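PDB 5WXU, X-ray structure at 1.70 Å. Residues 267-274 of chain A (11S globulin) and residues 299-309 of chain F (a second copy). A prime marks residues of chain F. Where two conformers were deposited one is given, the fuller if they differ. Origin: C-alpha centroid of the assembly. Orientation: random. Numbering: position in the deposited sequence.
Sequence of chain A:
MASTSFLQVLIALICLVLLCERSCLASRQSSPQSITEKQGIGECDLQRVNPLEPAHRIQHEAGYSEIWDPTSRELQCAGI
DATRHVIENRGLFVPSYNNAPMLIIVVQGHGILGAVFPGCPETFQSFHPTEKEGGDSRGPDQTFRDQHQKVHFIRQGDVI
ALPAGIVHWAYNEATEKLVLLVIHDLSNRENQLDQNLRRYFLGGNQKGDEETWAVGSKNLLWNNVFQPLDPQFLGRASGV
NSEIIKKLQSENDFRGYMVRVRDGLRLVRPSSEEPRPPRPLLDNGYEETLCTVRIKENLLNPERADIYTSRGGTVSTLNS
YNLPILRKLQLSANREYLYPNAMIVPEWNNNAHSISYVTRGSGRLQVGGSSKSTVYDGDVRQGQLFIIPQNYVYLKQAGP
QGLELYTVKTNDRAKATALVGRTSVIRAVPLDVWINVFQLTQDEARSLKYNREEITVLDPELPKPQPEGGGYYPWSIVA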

# COMPACT_ATOMS: atom_id res chain seq x y z
N LEU A 267 24.96 -28.66 -15.40
CA LEU A 267 24.80 -27.51 -14.53
C LEU A 267 24.78 -27.97 -13.07
O LEU A 267 24.86 -29.17 -12.80
N VAL A 268 24.67 -27.00 -12.16
CA VAL A 268 24.66 -27.23 -10.74
C VAL A 268 23.21 -27.34 -10.32
O VAL A 268 22.48 -26.38 -10.36
N ARG A 269 22.83 -28.51 -9.92
CA ARG A 269 21.44 -28.72 -9.57
C ARG A 269 21.39 -29.68 -8.40
O ARG A 269 22.23 -30.56 -8.31
N PRO A 270 20.43 -29.47 -7.48
CA PRO A 270 20.33 -30.29 -6.33
C PRO A 270 20.19 -31.74 -6.62
O PRO A 270 19.48 -32.15 -7.56
N SER A 271 20.90 -32.47 -5.77
CA SER A 271 21.05 -33.86 -5.70
C SER A 271 20.03 -34.43 -4.73
O SER A 271 19.42 -33.72 -3.93
N SER A 272 19.88 -35.74 -4.81
CA SER A 272 18.94 -36.49 -3.98
C SER A 272 19.28 -36.39 -2.48
O SER A 272 20.44 -36.43 -2.07
N GLU A 273 18.23 -36.27 -1.68
CA GLU A 273 18.33 -36.12 -0.24
C GLU A 273 17.61 -37.29 0.48
O GLU A 273 16.79 -37.07 1.37
N GLU A 274 17.94 -38.52 0.10
CA GLU A 274 17.27 -39.72 0.65
C GLU A 274 18.06 -40.46 1.72
O GLU A 274 19.25 -40.22 1.88
N LEU F 299 7.74 -28.05 0.26
CA LEU F 299 9.11 -27.71 0.34
C LEU F 299 10.07 -28.89 0.15
O LEU F 299 11.27 -28.70 0.32
N LEU F 300 9.54 -30.07 -0.12
CA LEU F 300 10.34 -31.30 -0.02
C LEU F 300 11.28 -31.64 -1.14
O LEU F 300 12.31 -32.26 -0.88
N ASN F 301 10.93 -31.27 -2.36
CA ASN F 301 11.75 -31.59 -3.50
C ASN F 301 13.07 -30.81 -3.45
O ASN F 301 13.04 -29.59 -3.26
N PRO F 302 14.23 -31.49 -3.59
CA PRO F 302 15.49 -30.68 -3.62
C PRO F 302 15.48 -29.70 -4.76
O PRO F 302 16.15 -28.72 -4.64
N GLU F 303 14.71 -29.97 -5.83
CA GLU F 303 14.58 -29.01 -6.94
C GLU F 303 13.99 -27.66 -6.59
O GLU F 303 14.20 -26.69 -7.34
N ARG F 304 13.22 -27.59 -5.51
CA ARG F 304 12.58 -26.31 -4.96
C ARG F 304 13.56 -25.49 -4.09
O ARG F 304 13.25 -24.47 -3.46
N ALA F 305 14.75 -25.99 -3.96
CA ALA F 305 15.78 -25.33 -3.25
C ALA F 305 16.00 -23.95 -3.76
O ALA F 305 15.94 -23.74 -4.95
N ASP F 306 16.23 -23.03 -2.85
CA ASP F 306 16.62 -21.64 -3.17
C ASP F 306 18.11 -21.44 -3.01
O ASP F 306 18.71 -20.66 -3.75
N ILE F 307 18.69 -22.13 -2.05
CA ILE F 307 20.15 -22.15 -1.86
C ILE F 307 20.60 -23.64 -1.96
O ILE F 307 19.97 -24.51 -1.37
N TYR F 308 21.65 -23.91 -2.73
CA TYR F 308 22.19 -25.26 -2.91
C TYR F 308 23.70 -25.18 -2.92
O TYR F 308 24.27 -24.48 -3.69
N THR F 309 24.30 -25.96 -2.03
CA THR F 309 25.77 -26.17 -2.13
C THR F 309 26.01 -27.64 -2.31
O THR F 309 25.55 -28.47 -1.44

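Proline and tyrosine are frequent partners at protein interfaces, because the polarised C-H groups of one can rest on the electron-rich ring of the other without any demand for hydrogen bonding. The contact between these two copies of an 11S globulin is a compact example. It buries 460 Å², most of it around Pro270, Pro302′ and Tyr308′.

The central element is a CH-pi interaction. Tyr308′ leaves its strand with CA-to-CB pointing toward chain A, and chi1 near 170° (t) places the ring against the backbone of Arg269 and Pro270. CA of Pro270 sits 3.6 Å from the centroid of the Tyr308′ ring and only 12° off the ring normal, so its hydrogen is well placed over the face. N of Pro270 lies over the same face, and having no hydrogen to donate, it can pack there without an unmet polar need. Val268, with chi1 at -179° (t), meets the ring differently: its CG1 approaches CE2 of Tyr308′ at 3.5 Å, at the edge and near the ring plane.

Apolar packing extends outward from this CH-pi contact. Pro270, its ring in a C-gamma exo pucker, has its CA-to-CB bond sideways to chain F and touches several groups at once. Its CB is 3.6 Å from CB of Pro302′, which also adopts the C-gamma exo pucker and points toward chain A, while CG of Pro270 reaches CB of Ala305′ at 4.0 Å. CG of Pro270 also comes within 3.2 Å of O of Pro302′, a carbonyl that also accepts the 3.1 Å backbone hydrogen bond from N of Ala305′ in the turn. Glu273, chi1 m and chi2 t, points toward chain F and contributes its aliphatic portion, CG lying 3.7 Å from CG of Pro302′; its carboxylate oxygens are hydrogen-bonded elsewhere in the structure.

Polar contacts lie around this apolar centre. Arg269 starts away from chain F, but its end comes nearer (chi1 p, with chi2 and chi3 both between wells), and NH1 forms a long salt bridge of 3.7 Å with OE2 of Glu303′. The CA-to-CB bond of Glu303′ (chi1 m, chi2 t) points sideways, and its end, too, comes nearer. Its backbone is held locally, where N of Glu303′ donates to OD1 of Asn301′ at 2.8 Å. At the tip of the tyrosine, OG of Ser271 (chi1 p) stands 3.2 Å from OH of Tyr308′. A water serves the same hydroxyl, hydrogen-bonding to OH of Tyr308′ at 2.8 Å and donating a weak bond of 3.4 Å to O of Arg269. It thereby links the two chains where the ring's apolar packing gives way to polar surroundings.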

# COMPACT_ATOMS: atom_id res chain seq x y z
CB LEU A 267 23.60 -26.68 -14.97
CG LEU A 267 22.39 -27.48 -15.36
CD1 LEU A 267 21.86 -28.06 -14.10
CD2 LEU A 267 21.34 -26.65 -16.07
CB VAL A 268 25.29 -26.09 -9.95
CG1 VAL A 268 25.24 -26.45 -8.46
CG2 VAL A 268 26.71 -25.84 -10.43
CB ARG A 269 20.72 -29.26 -10.76
CG ARG A 269 21.17 -30.65 -11.15
CD ARG A 269 20.01 -31.60 -11.39
NE ARG A 269 19.64 -31.61 -12.79
CZ ARG A 269 18.55 -32.17 -13.29
NH1 ARG A 269 17.65 -32.78 -12.52
NH2 ARG A 269 18.34 -32.09 -14.60
CB PRO A 270 19.09 -29.76 -5.59
CG PRO A 270 18.95 -28.38 -6.10
CD PRO A 270 19.39 -28.44 -7.49
CB SER A 271 22.45 -34.15 -5.15
OG SER A 271 22.86 -33.17 -4.18
CB SER A 272 18.89 -37.97 -4.41
OG SER A 272 17.62 -38.50 -4.10
CB GLU A 273 17.71 -34.74 0.13
CG GLU A 273 18.36 -33.57 -0.62
CD GLU A 273 17.80 -32.20 -0.22
OE1 GLU A 273 16.64 -32.15 0.25
OE2 GLU A 273 18.55 -31.18 -0.36
CB GLU A 274 16.92 -40.67 -0.49
CG GLU A 274 15.87 -40.09 -1.45
CD GLU A 274 14.49 -39.93 -0.82
OE1 GLU A 274 13.53 -39.66 -1.57
OE2 GLU A 274 14.34 -40.09 0.42
CB LEU F 299 9.41 -27.03 1.66
CG LEU F 299 8.73 -25.70 1.96
CD1 LEU F 299 9.21 -25.03 3.21
CD2 LEU F 299 8.93 -24.74 0.79
CB LEU F 300 9.41 -32.48 0.14
CG LEU F 300 10.05 -33.80 0.52
CD1 LEU F 300 11.17 -33.70 1.55
CD2 LEU F 300 8.96 -34.71 0.99
CB ASN F 301 11.03 -31.21 -4.78
CG ASN F 301 11.61 -31.90 -6.00
OD1 ASN F 301 12.81 -32.05 -6.17
ND2 ASN F 301 10.73 -32.28 -6.89
CB PRO F 302 16.59 -31.73 -3.92
CG PRO F 302 15.99 -33.01 -3.41
CD PRO F 302 14.52 -32.94 -3.69
CB GLU F 303 13.79 -29.61 -8.12
CG GLU F 303 14.58 -30.67 -8.91
CD GLU F 303 13.75 -31.36 -10.01
OE1 GLU F 303 12.48 -31.18 -10.10
OE2 GLU F 303 14.39 -32.10 -10.80
CB ARG F 304 11.33 -26.73 -4.15
CG ARG F 304 10.68 -25.78 -3.13
CD ARG F 304 9.99 -24.69 -3.93
NE ARG F 304 9.37 -23.66 -3.09
CZ ARG F 304 10.06 -22.80 -2.33
NH1 ARG F 304 11.38 -22.81 -2.29
NH2 ARG F 304 9.43 -21.91 -1.57
CB ALA F 305 17.07 -26.13 -3.41
CB ASP F 306 15.82 -20.68 -2.29
CG ASP F 306 14.32 -20.73 -2.56
OD1 ASP F 306 13.95 -20.70 -3.72
OD2 ASP F 306 13.53 -20.92 -1.62
CB ILE F 307 20.59 -21.54 -0.54
CG1 ILE F 307 20.06 -20.12 -0.42
CG2 ILE F 307 22.11 -21.55 -0.44
CD1 ILE F 307 20.25 -19.55 0.89
CB TYR F 308 21.72 -25.91 -4.19
CG TYR F 308 22.41 -27.20 -4.54
CD1 TYR F 308 22.45 -28.27 -3.64
CD2 TYR F 308 22.99 -27.35 -5.80
CE1 TYR F 308 23.10 -29.44 -4.00
CE2 TYR F 308 23.62 -28.52 -6.19
CZ TYR F 308 23.69 -29.55 -5.27
OH TYR F 308 24.32 -30.72 -5.57
CB THR F 309 26.42 -25.71 -0.86
OG1 THR F 309 26.21 -24.32 -0.75
CG2 THR F 309 27.89 -25.96 -0.91
O HOH W 1 25.58 -30.71 -8.08